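Local structure of diaminopimelate decarboxylase (Phaeodactylum tricornutum, 7JPJ) at residues P28-S33 with M316-R321; S400-N403 with P408-P411; E108-L113 with L128-E133; F84-A89 with E97-S102. The protein probably removes a carboxyl group from diaminopimelate to give lysine, using pyridoxal 5'-phosphate as cofactor and working as a dimer. One frame throughout, in Å; residues are numbered along the deposited sequence.

Interaction 1. Residues P28-S33 with M316-R321; sequences PLYAYS and MTDVLR
Tyr30 reaches across to the backbone of Asp318 and makes the one hydrogen bond between the two segments. Tyr30 OH donates to Asp318 O at 2.7 Å. The hydroxyl lies in the carbonyl plane, on a lone pair of Asp318 O, with a C=O...donor angle of 109°. The acceptor sits at the edge of the tyrosine ring, close to the ring plane. With CG anti to the carbonyl carbon (chi1 -60°), the ring extends from the strand so that its far end meets the loop. Past the bond, Tyr30 OH lies against Asp318 CB at 3.4 Å. The ring and the carboxylate do not stack, their planes being 68° apart. The carboxylate turns toward Pro28, whose CG comes to 4.4 Å from Asp318 OD2. That oxygen takes a bond from the backbone N of Gly315. Thr317 OG1 hydrogen-bonds to His355. Arg321, where helix 321-325 begins, touches the bound D-lysine. The Tyr30 bond thus ties the loop leading to that pocket residue to strand 29-33. Strand 29-33 belongs to the mixed sheet of the beta domain. It runs antiparallel to strand 289-300 and parallel to strand 412-415, while helix 14-24 packs on Leu29.

Interaction 2. Residues S400-N403 with P408-P411; sequences STKN and PEAP
Lys402 and Glu409 form a salt bridge between the two arms of a tight loop. Lys402 NZ donates to Glu409 OE2 at 2.9 Å. The ammonium does not come in the plane of the carboxylate but from above it, 62° out. The lysine chain bends at chi3 (86°), which lets its end fold over the carboxylate. The glutamate chain is extended beyond CG and brings the acid to it. Apolar contact runs beside the charge pair: Lys402 CD lies 3.9 Å from Glu409 CG, and Lys402 CB is 4.1 Å from Glu409 CG. A lysine in place of Glu409 would probably set two like charges together and leave Lys402 without its mate in this loop.

The loop links strands 386-390 and 412-415 of the beta domain and takes part in the dimer interface. There Lys402 NZ also donates to Asn403 OD1 of the second subunit, and the two Lys402 chains pack together.

The amide contacts are of another kind. Asn403 ND2 is 3.9 Å from Glu409 N, and both are donors that converge on Gln428 OE1. Asn403 ND2 also bonds to Phe407 O, just before the second arm. Asn403 has a positive phi (70°), so the backbone is in the left-handed region as the chain turns. Asn403 ND2 passes Pro408 CA at 4.1 Å.

Interaction 3. Residues E108-L113 with L128-E133; sequences EDFAAL and LERFGE
Phe110 pushes its ring end against the backbone of helix 125-134, at Arg130 and Phe131. Phe110 CZ comes to 3.7 Å from Arg130 O. On one side of this tip, Phe110 CE2 lies 4.0 Å from Phe131 CA. On the other, Phe110 CE1 is 4.1 Å from Arg130 NH2. The ring owes this reach to its first torsion. CG stands between the backbone N and the carbonyl carbon (chi1 75°), a position rarely taken by aromatic residues inside a helix. Phe110 is the first residue of its helix, with no earlier helical turn to obstruct the ring.

The contact joins two successive outer helices of the barrel in the pyridoxal-binding domain, a TIM-barrel fold. Strand 119-122 lies between them in the chain.

Arg130 leaves its helix with a chain bent at chi3 (63°). The bend swings the guanidinium toward 108-113, and NH2 comes near Phe110 CE1. The ring and guanidinium planes are nearly perpendicular, at 82°. Arg130 NH2 also meets Glu108 CA at 4.3 Å, close to the guanidinium plane. The Glu108 carboxylate is too distant for a salt bridge.

Phe131 sends its ring inward onto Leu120 and Val142. Phe131 CD1 touches Phe110 CE2 at 4.1 Å, an apolar contact with obliquely crossing side chains. Replacing Phe110 by an alanine removes the ring, which would probably open a gap against Arg130 O and Phe131 and set the Arg130 guanidinium freer to turn.

Interaction 4. Residues F84-A89 with E97-S102; sequences FEVRRA and ENISLS
Val86 and Ala89, one helical turn apart, face Ile99 and Leu101 on the strand. The end of Ile99 is the bump on the strand side. Ile99 CD1 enters the hollow between the two helix residues, 3.8 Å from Ala89 CB and also 3.8 Å from Val86 O. The small alanine lets this methyl come close to the helix backbone. Val86 is the answering bump. Val86 CG2 wedges between the two strand residues, 4.2 Å from Ile99 CG2 and 4.0 Å from Leu101 CD1. Val86 and Leu101 cross at about a right angle and touch through Val86 CG2 and Leu101 CD1.

Helix 83-91 is the crossover of a beta-alpha-beta unit with strands 77-80 and 99-101, part of the TIM-type barrel of the pyridoxal-binding domain. The helix segment runs nearly antiparallel to the strand, at 171°, and the axes approach to 9.2 Å.

Val86 CG2 lies anti to the carbonyl carbon and faces the strand. CG1, anti to the backbone N (chi1 179°), packs on Leu113 of the next helix. Ile99 points toward the helix and Ser100 away. Arg88 leads away from the strand to a salt bridge with Glu437 of the second subunit.

Interaction 1 opens first, at strand 29-33, and closes only at 316-321, after a loop of 282 residues. Interactions 4 and 3 are nested inside that loop, in series: 84-89 with 97-102, then 108-113 with 128-133. These two tie together neighbouring units of the barrel, and a salt bridge from Arg87 to Asp109 joins them. Interaction 2 follows interaction 1 and closes a loop of just four residues. None of the contacts cross. Interactions 1 and 2 touch in the beta domain, where Tyr30 N probably hydrogen-bonds to Pro411 O. Interaction 2 also meets interaction 4 across the dimer, as Pro408 packs on Phe84 of the second subunit.

Interaction 1. Residues P28-S33 with M316-R321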
loop_
_atom_site.group_PDB
_atom_site.type_symbol
_atom_site.label_atom_id
_atom_site.label_comp_id
_atom_site.label_asym_id
_atom_site.label_seq_id
_atom_site.Cartn_x
_atom_site.Cartn_y
_atom_site.Cartn_z
ATOM N N PRO A 28 15.921 -8.406 0.733
ATOM C CA PRO A 28 15.343 -8.415 -0.616
ATOM C C PRO A 28 15.862 -7.290 -1.504
ATOM O O PRO A 28 16.524 -6.379 -1.008
ATOM C CB PRO A 28 13.850 -8.242 -0.345
ATOM C CG PRO A 28 13.807 -7.411 0.883
ATOM C CD PRO A 28 14.998 -7.814 1.717
ATOM N N LEU A 29 15.558 -7.355 -2.799
ATOM C CA LEU A 29 15.977 -6.318 -3.732
ATOM C C LEU A 29 15.115 -6.388 -4.983
ATOM O O LEU A 29 14.493 -7.412 -5.275
ATOM C CB LEU A 29 17.460 -6.454 -4.095
ATOM C CG LEU A 29 17.883 -7.769 -4.757
ATOM C CD1 LEU A 29 18.080 -7.607 -6.263
ATOM C CD2 LEU A 29 19.145 -8.306 -4.102
ATOM N N TYR A 30 15.081 -5.276 -5.711
ATOM C CA TYR A 30 14.458 -5.210 -7.025
ATOM C C TYR A 30 15.543 -5.332 -8.086
ATOM O O TYR A 30 16.572 -4.651 -8.009
ATOM C CB TYR A 30 13.694 -3.900 -7.225
ATOM C CG TYR A 30 12.559 -3.634 -6.256
ATOM C CD1 TYR A 30 11.304 -4.196 -6.452
ATOM C CD2 TYR A 30 12.734 -2.786 -5.168
ATOM C CE1 TYR A 30 10.262 -3.940 -5.578
ATOM C CE2 TYR A 30 11.698 -2.526 -4.288
ATOM C CZ TYR A 30 10.465 -3.102 -4.498
ATOM O OH TYR A 30 9.433 -2.841 -3.628
ATOM N N ALA A 31 15.310 -6.194 -9.072
ATOM C CA ALA A 31 16.227 -6.385 -10.185
ATOM C C ALA A 31 15.539 -5.967 -11.475
ATOM O O ALA A 31 14.434 -6.432 -11.771
ATOM C CB ALA A 31 16.689 -7.840 -10.276
ATOM N N TYR A 32 16.186 -5.082 -12.231
ATOM C CA TYR A 32 15.707 -4.648 -13.536
ATOM C C TYR A 32 16.717 -5.049 -14.600
ATOM O O TYR A 32 17.930 -4.950 -14.385
ATOM C CB TYR A 32 15.473 -3.133 -13.575
ATOM C CG TYR A 32 14.518 -2.626 -12.515
ATOM C CD1 TYR A 32 14.986 -2.232 -11.266
ATOM C CD2 TYR A 32 13.150 -2.539 -12.760
ATOM C CE1 TYR A 32 14.120 -1.765 -10.291
ATOM C CE2 TYR A 32 12.275 -2.075 -11.792
ATOM C CZ TYR A 32 12.765 -1.688 -10.557
ATOM O OH TYR A 32 11.908 -1.223 -9.580
ATOM N N SER A 33 16.214 -5.496 -15.749
ATOM C CA SER A 33 17.038 -6.022 -16.831
ATOM C C SER A 33 16.990 -5.076 -18.024
ATOM O O SER A 33 15.909 -4.783 -18.545
ATOM C CB SER A 33 16.570 -7.419 -17.237
ATOM O OG SER A 33 16.758 -7.638 -18.622
ATOM N N MET A 316 4.378 -7.409 1.317
ATOM C CA MET A 316 3.610 -6.259 0.849
ATOM C C MET A 316 4.389 -4.952 0.970
ATOM O O MET A 316 4.045 -3.974 0.296
ATOM C CB MET A 316 2.296 -6.165 1.622
ATOM C CG MET A 316 2.456 -6.421 3.107
ATOM S SD MET A 316 0.997 -5.967 4.052
ATOM C CE MET A 316 -0.271 -6.876 3.168
ATOM N N THR A 317 5.422 -4.913 1.818
ATOM C CA THR A 317 6.350 -3.789 1.843
ATOM C C THR A 317 7.052 -3.590 0.504
ATOM O O THR A 317 7.542 -2.491 0.228
ATOM C CB THR A 317 7.402 -4.001 2.931
ATOM O OG1 THR A 317 7.858 -5.361 2.887
ATOM C CG2 THR A 317 6.827 -3.711 4.305
ATOM N N ASP A 318 7.115 -4.623 -0.324
ATOM C CA ASP A 318 7.842 -4.568 -1.585
ATOM C C ASP A 318 6.978 -4.869 -2.798
ATOM O O ASP A 318 7.166 -4.249 -3.848
ATOM C CB ASP A 318 9.024 -5.540 -1.537
ATOM C CG ASP A 318 9.743 -5.499 -0.205
ATOM O OD1 ASP A 318 10.484 -4.522 0.044
ATOM O OD2 ASP A 318 9.544 -6.429 0.603
ATOM N N VAL A 319 6.040 -5.806 -2.691
ATOM C CA VAL A 319 5.094 -6.104 -3.761
ATOM C C VAL A 319 3.707 -6.177 -3.133
ATOM O O VAL A 319 3.396 -7.133 -2.411
ATOM C CB VAL A 319 5.433 -7.405 -4.503
ATOM C CG1 VAL A 319 4.425 -7.662 -5.604
ATOM C CG2 VAL A 319 6.838 -7.338 -5.086
ATOM N N LEU A 320 2.877 -5.167 -3.401
ATOM C CA LEU A 320 1.549 -5.065 -2.814
ATOM C C LEU A 320 0.450 -5.625 -3.706
ATOM O O LEU A 320 -0.634 -5.940 -3.202
ATOM C CB LEU A 320 1.239 -3.598 -2.483
ATOM C CG LEU A 320 -0.141 -3.245 -1.927
ATOM C CD1 LEU A 320 -0.312 -3.763 -0.506
ATOM C CD2 LEU A 320 -0.381 -1.748 -2.001
ATOM N N ARG A 321 0.710 -5.778 -5.005
ATOM C CA ARG A 321 -0.335 -6.215 -5.930
ATOM C C ARG A 321 -1.000 -7.534 -5.543
ATOM O O ARG A 321 -2.212 -7.668 -5.789
ATOM C CB ARG A 321 0.241 -6.282 -7.350
ATOM C CG ARG A 321 0.780 -4.946 -7.848
ATOM C CD ARG A 321 0.921 -4.892 -9.367
ATOM N NE ARG A 321 0.750 -6.199 -9.999
ATOM C CZ ARG A 321 -0.239 -6.510 -10.833
ATOM N NH1 ARG A 321 -1.159 -5.608 -11.151
ATOM N NH2 ARG A 321 -0.305 -7.727 -11.352
#

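Interaction 2. Residues S400-N403 with P408-P411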
loop_
_atom_site.group_PDB
_atom_site.type_symbol
_atom_site.label_atom_id
_atom_site.label_comp_id
_atom_site.label_asym_id
_atom_site.label_seq_id
_atom_site.Cartn_x
_atom_site.Cartn_y
_atom_site.Cartn_z
ATOM N N SER A 400 3.976 0.547 -3.026
ATOM C CA SER A 400 3.964 -0.504 -2.024
ATOM C C SER A 400 3.863 0.144 -0.653
ATOM O O SER A 400 3.936 1.367 -0.512
ATOM C CB SER A 400 5.217 -1.386 -2.113
ATOM O OG SER A 400 6.394 -0.633 -1.863
ATOM N N THR A 401 3.695 -0.688 0.366
ATOM C CA THR A 401 3.645 -0.206 1.745
ATOM C C THR A 401 5.027 -0.310 2.390
ATOM O O THR A 401 5.253 -1.054 3.342
ATOM C CB THR A 401 2.596 -0.976 2.541
ATOM O OG1 THR A 401 2.859 -2.381 2.454
ATOM C CG2 THR A 401 1.211 -0.694 1.991
ATOM N N LYS A 402 5.960 0.461 1.833
ATOM C CA LYS A 402 7.304 0.529 2.384
ATOM C C LYS A 402 7.262 1.034 3.823
ATOM O O LYS A 402 6.390 1.820 4.205
ATOM C CB LYS A 402 8.183 1.445 1.530
ATOM C CG LYS A 402 7.783 2.911 1.585
ATOM C CD LYS A 402 8.664 3.776 0.701
ATOM C CE LYS A 402 8.144 3.806 -0.723
ATOM N NZ LYS A 402 8.875 4.795 -1.562
ATOM N N ASN A 403 8.205 0.547 4.628
ATOM C CA ASN A 403 8.424 0.920 6.022
ATOM C C ASN A 403 7.324 0.424 6.957
ATOM O O ASN A 403 7.386 0.703 8.161
ATOM C CB ASN A 403 8.601 2.436 6.193
ATOM C CG ASN A 403 9.689 2.996 5.292
ATOM O OD1 ASN A 403 9.549 4.078 4.723
ATOM N ND2 ASN A 403 10.779 2.253 5.152
ATOM N N PRO A 408 13.162 -1.585 6.051
ATOM C CA PRO A 408 13.734 -0.575 5.156
ATOM C C PRO A 408 13.301 -0.791 3.717
ATOM O O PRO A 408 12.977 -1.907 3.299
ATOM C CB PRO A 408 15.245 -0.776 5.313
ATOM C CG PRO A 408 15.390 -2.189 5.755
ATOM C CD PRO A 408 14.192 -2.471 6.616
ATOM N N GLU A 409 13.301 0.302 2.956
ATOM C CA GLU A 409 12.991 0.233 1.534
ATOM C C GLU A 409 14.064 -0.564 0.800
ATOM O O GLU A 409 15.258 -0.263 0.906
ATOM C CB GLU A 409 12.875 1.639 0.947
ATOM C CG GLU A 409 11.888 1.748 -0.207
ATOM C CD GLU A 409 11.860 3.133 -0.837
ATOM O OE1 GLU A 409 12.400 4.081 -0.225
ATOM O OE2 GLU A 409 11.283 3.276 -1.938
ATOM N N ALA A 410 13.634 -1.577 0.051
ATOM C CA ALA A 410 14.569 -2.478 -0.607
ATOM C C ALA A 410 15.397 -1.736 -1.656
ATOM O O ALA A 410 14.923 -0.778 -2.274
ATOM C CB ALA A 410 13.822 -3.638 -1.263
ATOM N N PRO A 411 16.640 -2.158 -1.875
ATOM C CA PRO A 411 17.466 -1.540 -2.918
ATOM C C PRO A 411 17.001 -1.943 -4.310
ATOM O O PRO A 411 16.141 -2.805 -4.492
ATOM C CB PRO A 411 18.868 -2.076 -2.621
ATOM C CG PRO A 411 18.631 -3.367 -1.923
ATOM C CD PRO A 411 17.387 -3.168 -1.107
#

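Interaction 3. Residues E108-L113 with L128-E133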
loop_
_atom_site.group_PDB
_atom_site.type_symbol
_atom_site.label_atom_id
_atom_site.label_comp_id
_atom_site.label_asym_id
_atom_site.label_seq_id
_atom_site.Cartn_x
_atom_site.Cartn_y
_atom_site.Cartn_z
ATOM N N GLU A 108 0.182 23.811 -7.018
ATOM C CA GLU A 108 0.113 25.259 -6.869
ATOM C C GLU A 108 1.165 25.977 -7.706
ATOM O O GLU A 108 1.035 27.185 -7.931
ATOM C CB GLU A 108 0.262 25.654 -5.397
ATOM C CG GLU A 108 -0.332 27.025 -5.061
ATOM C CD GLU A 108 0.326 27.687 -3.854
ATOM O OE1 GLU A 108 1.400 28.307 -4.022
ATOM O OE2 GLU A 108 -0.236 27.596 -2.739
ATOM N N ASP A 109 2.193 25.267 -8.173
ATOM C CA ASP A 109 3.249 25.846 -8.995
ATOM C C ASP A 109 3.180 25.356 -10.441
ATOM O O ASP A 109 4.212 25.180 -11.097
ATOM C CB ASP A 109 4.620 25.541 -8.391
ATOM C CG ASP A 109 4.953 24.058 -8.417
ATOM O OD1 ASP A 109 4.020 23.237 -8.274
ATOM O OD2 ASP A 109 6.145 23.714 -8.583
ATOM N N PHE A 110 1.967 25.133 -10.953
ATOM C CA PHE A 110 1.828 24.629 -12.316
ATOM C C PHE A 110 2.331 25.643 -13.338
ATOM O O PHE A 110 2.911 25.266 -14.364
ATOM C CB PHE A 110 0.371 24.259 -12.593
ATOM C CG PHE A 110 -0.528 25.444 -12.801
ATOM C CD1 PHE A 110 -1.079 26.107 -11.717
ATOM C CD2 PHE A 110 -0.821 25.902 -14.078
ATOM C CE1 PHE A 110 -1.904 27.199 -11.899
ATOM C CE2 PHE A 110 -1.646 27.000 -14.266
ATOM C CZ PHE A 110 -2.187 27.647 -13.173
ATOM N N ALA A 111 2.129 26.936 -13.070
ATOM C CA ALA A 111 2.554 27.968 -14.010
ATOM C C ALA A 111 4.064 27.947 -14.206
ATOM O O ALA A 111 4.555 28.164 -15.320
ATOM C CB ALA A 111 2.093 29.342 -13.523
ATOM N N ALA A 112 4.818 27.688 -13.136
ATOM C CA ALA A 112 6.268 27.589 -13.264
ATOM C C ALA A 112 6.658 26.434 -14.177
ATOM O O ALA A 112 7.572 26.562 -15.001
ATOM C CB ALA A 112 6.905 27.426 -11.885
ATOM N N LEU A 113 5.969 25.297 -14.049
ATOM C CA LEU A 113 6.268 24.148 -14.897
ATOM C C LEU A 113 5.911 24.424 -16.353
ATOM O O LEU A 113 6.685 24.094 -17.260
ATOM C CB LEU A 113 5.528 22.913 -14.382
ATOM C CG LEU A 113 5.725 22.576 -12.900
ATOM C CD1 LEU A 113 4.863 21.392 -12.491
ATOM C CD2 LEU A 113 7.189 22.301 -12.593
ATOM N N LEU A 128 -8.761 23.829 -16.164
ATOM C CA LEU A 128 -8.762 24.666 -17.355
ATOM C C LEU A 128 -8.959 26.132 -16.992
ATOM O O LEU A 128 -8.279 27.012 -17.531
ATOM C CB LEU A 128 -9.852 24.196 -18.317
ATOM C CG LEU A 128 -9.760 24.669 -19.767
ATOM C CD1 LEU A 128 -8.427 24.263 -20.370
ATOM C CD2 LEU A 128 -10.914 24.106 -20.576
ATOM N N GLU A 129 -9.877 26.413 -16.065
ATOM C CA GLU A 129 -10.136 27.797 -15.686
ATOM C C GLU A 129 -8.935 28.412 -14.979
ATOM O O GLU A 129 -8.602 29.579 -15.217
ATOM C CB GLU A 129 -11.382 27.876 -14.806
ATOM C CG GLU A 129 -12.683 27.649 -15.559
ATOM C CD GLU A 129 -13.882 27.578 -14.635
ATOM O OE1 GLU A 129 -13.687 27.331 -13.425
ATOM O OE2 GLU A 129 -15.018 27.773 -15.117
ATOM N N ARG A 130 -8.271 27.646 -14.107
ATOM C CA ARG A 130 -7.061 28.146 -13.461
ATOM C C ARG A 130 -5.961 28.404 -14.485
ATOM O O ARG A 130 -5.234 29.400 -14.391
ATOM C CB ARG A 130 -6.587 27.157 -12.394
ATOM C CG ARG A 130 -7.522 27.032 -11.194
ATOM C CD ARG A 130 -7.016 25.999 -10.199
ATOM N NE ARG A 130 -5.730 26.385 -9.628
ATOM C CZ ARG A 130 -4.967 25.585 -8.889
ATOM N NH1 ARG A 130 -5.359 24.345 -8.626
ATOM N NH2 ARG A 130 -3.809 26.028 -8.415
ATOM N N PHE A 131 -5.828 27.517 -15.474
ATOM C CA PHE A 131 -4.873 27.743 -16.554
ATOM C C PHE A 131 -5.251 28.976 -17.365
ATOM O O PHE A 131 -4.398 29.815 -17.679
ATOM C CB PHE A 131 -4.806 26.504 -17.449
ATOM C CG PHE A 131 -3.709 26.547 -18.473
ATOM C CD1 PHE A 131 -2.443 26.077 -18.171
ATOM C CD2 PHE A 131 -3.948 27.048 -19.742
ATOM C CE1 PHE A 131 -1.433 26.108 -19.115
ATOM C CE2 PHE A 131 -2.945 27.085 -20.686
ATOM C CZ PHE A 131 -1.685 26.614 -20.372
ATOM N N GLY A 132 -6.535 29.108 -17.705
ATOM C CA GLY A 132 -6.968 30.246 -18.500
ATOM C C GLY A 132 -6.874 31.565 -17.756
ATOM O O GLY A 132 -6.575 32.602 -18.353
ATOM N N GLU A 133 -7.139 31.548 -16.446
ATOM C CA GLU A 133 -6.994 32.758 -15.640
ATOM C C GLU A 133 -5.563 33.277 -15.677
ATOM O O GLU A 133 -5.333 34.493 -15.689
ATOM C CB GLU A 133 -7.421 32.486 -14.194
ATOM C CG GLU A 133 -8.926 32.504 -13.954
ATOM C CD GLU A 133 -9.306 32.131 -12.523
ATOM O OE1 GLU A 133 -10.517 32.139 -12.213
ATOM O OE2 GLU A 133 -8.401 31.833 -11.711
#

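Interaction 4. Residues F84-A89 with E97-S102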
loop_
_atom_site.group_PDB
_atom_site.type_symbol
_atom_site.label_atom_id
_atom_site.label_comp_id
_atom_site.label_asym_id
_atom_site.label_seq_id
_atom_site.Cartn_x
_atom_site.Cartn_y
_atom_site.Cartn_z
ATOM N N PHE A 84 5.020 16.681 -8.732
ATOM C CA PHE A 84 6.218 16.090 -8.153
ATOM C C PHE A 84 6.935 15.200 -9.160
ATOM O O PHE A 84 8.167 15.236 -9.263
ATOM C CB PHE A 84 5.853 15.304 -6.897
ATOM C CG PHE A 84 5.352 16.163 -5.778
ATOM C CD1 PHE A 84 6.241 16.751 -4.891
ATOM C CD2 PHE A 84 3.994 16.396 -5.619
ATOM C CE1 PHE A 84 5.784 17.549 -3.860
ATOM C CE2 PHE A 84 3.533 17.195 -4.589
ATOM C CZ PHE A 84 4.431 17.772 -3.710
ATOM N N GLU A 85 6.180 14.398 -9.915
ATOM C CA GLU A 85 6.788 13.587 -10.962
ATOM C C GLU A 85 7.397 14.456 -12.054
ATOM O O GLU A 85 8.407 14.075 -12.658
ATOM C CB GLU A 85 5.754 12.630 -11.551
ATOM C CG GLU A 85 5.410 11.460 -10.647
ATOM C CD GLU A 85 4.481 10.461 -11.309
ATOM O OE1 GLU A 85 3.972 10.757 -12.413
ATOM O OE2 GLU A 85 4.260 9.379 -10.725
ATOM N N VAL A 86 6.802 15.620 -12.324
ATOM C CA VAL A 86 7.387 16.545 -13.291
ATOM C C VAL A 86 8.755 17.006 -12.810
ATOM O O VAL A 86 9.748 16.936 -13.543
ATOM C CB VAL A 86 6.448 17.740 -13.535
ATOM C CG1 VAL A 86 7.072 18.705 -14.531
ATOM C CG2 VAL A 86 5.091 17.266 -14.019
ATOM N N ARG A 87 8.826 17.476 -11.562
ATOM C CA ARG A 87 10.099 17.923 -11.008
ATOM C C ARG A 87 11.073 16.765 -10.835
ATOM O O ARG A 87 12.291 16.967 -10.891
ATOM C CB ARG A 87 9.868 18.630 -9.672
ATOM C CG ARG A 87 9.245 20.014 -9.787
ATOM C CD ARG A 87 9.821 20.968 -8.745
ATOM N NE ARG A 87 9.207 22.292 -8.797
ATOM C CZ ARG A 87 9.707 23.326 -9.471
ATOM N NH1 ARG A 87 10.834 23.191 -10.159
ATOM N NH2 ARG A 87 9.080 24.497 -9.458
ATOM N N ARG A 88 10.561 15.552 -10.625
ATOM C CA ARG A 88 11.433 14.391 -10.489
ATOM C C ARG A 88 12.066 14.018 -11.826
ATOM O O ARG A 88 13.273 13.760 -11.904
ATOM C CB ARG A 88 10.642 13.215 -9.912
ATOM C CG ARG A 88 11.483 12.023 -9.490
ATOM C CD ARG A 88 10.627 10.981 -8.780
ATOM N NE ARG A 88 11.425 9.880 -8.248
ATOM C CZ ARG A 88 10.942 8.910 -7.477
ATOM N NH1 ARG A 88 9.659 8.902 -7.142
ATOM N NH2 ARG A 88 11.740 7.948 -7.041
ATOM N N ALA A 89 11.261 13.989 -12.895
ATOM C CA ALA A 89 11.784 13.626 -14.208
ATOM C C ALA A 89 12.824 14.623 -14.690
ATOM O O ALA A 89 13.786 14.241 -15.366
ATOM C CB ALA A 89 10.648 13.522 -15.225
ATOM N N GLU A 97 9.998 19.827 -22.241
ATOM C CA GLU A 97 9.104 19.638 -23.379
ATOM C C GLU A 97 8.726 18.178 -23.594
ATOM O O GLU A 97 7.714 17.901 -24.248
ATOM C CB GLU A 97 9.738 20.191 -24.660
ATOM C CG GLU A 97 10.591 21.439 -24.475
ATOM C CD GLU A 97 11.973 21.132 -23.918
ATOM O OE1 GLU A 97 12.331 21.710 -22.865
ATOM O OE2 GLU A 97 12.692 20.306 -24.528
ATOM N N ASN A 98 9.514 17.240 -23.073
ATOM C CA ASN A 98 9.212 15.821 -23.204
ATOM C C ASN A 98 8.264 15.320 -22.123
ATOM O O ASN A 98 7.943 14.127 -22.108
ATOM C CB ASN A 98 10.502 14.994 -23.173
ATOM C CG ASN A 98 11.380 15.233 -24.386
ATOM O OD1 ASN A 98 11.272 16.260 -25.059
ATOM N ND2 ASN A 98 12.256 14.277 -24.673
ATOM N N ILE A 99 7.807 16.192 -21.230
ATOM C CA ILE A 99 6.919 15.818 -20.137
ATOM C C ILE A 99 5.539 16.395 -20.412
ATOM O O ILE A 99 5.414 17.563 -20.799
ATOM C CB ILE A 99 7.456 16.310 -18.781
ATOM C CG1 ILE A 99 8.920 15.902 -18.603
ATOM C CG2 ILE A 99 6.603 15.770 -17.643
ATOM C CD1 ILE A 99 9.555 16.435 -17.335
ATOM N N SER A 100 4.509 15.574 -20.222
ATOM C CA SER A 100 3.127 16.027 -20.212
ATOM C C SER A 100 2.522 15.706 -18.851
ATOM O O SER A 100 2.804 14.653 -18.271
ATOM C CB SER A 100 2.309 15.374 -21.334
ATOM O OG SER A 100 2.041 14.013 -21.053
ATOM N N LEU A 101 1.696 16.618 -18.340
ATOM C CA LEU A 101 1.151 16.518 -16.987
ATOM C C LEU A 101 -0.349 16.246 -17.054
ATOM O O LEU A 101 -1.123 17.093 -17.515
ATOM C CB LEU A 101 1.437 17.791 -16.194
ATOM C CG LEU A 101 0.735 17.943 -14.844
ATOM C CD1 LEU A 101 1.117 16.814 -13.896
ATOM C CD2 LEU A 101 1.052 19.296 -14.228
ATOM N N SER A 102 -0.751 15.065 -16.591
ATOM C CA SER A 102 -2.154 14.697 -16.425
ATOM C C SER A 102 -2.332 14.249 -14.980
ATOM O O SER A 102 -1.887 13.159 -14.608
ATOM C CB SER A 102 -2.564 13.591 -17.397
ATOM O OG SER A 102 -1.896 13.723 -18.641
#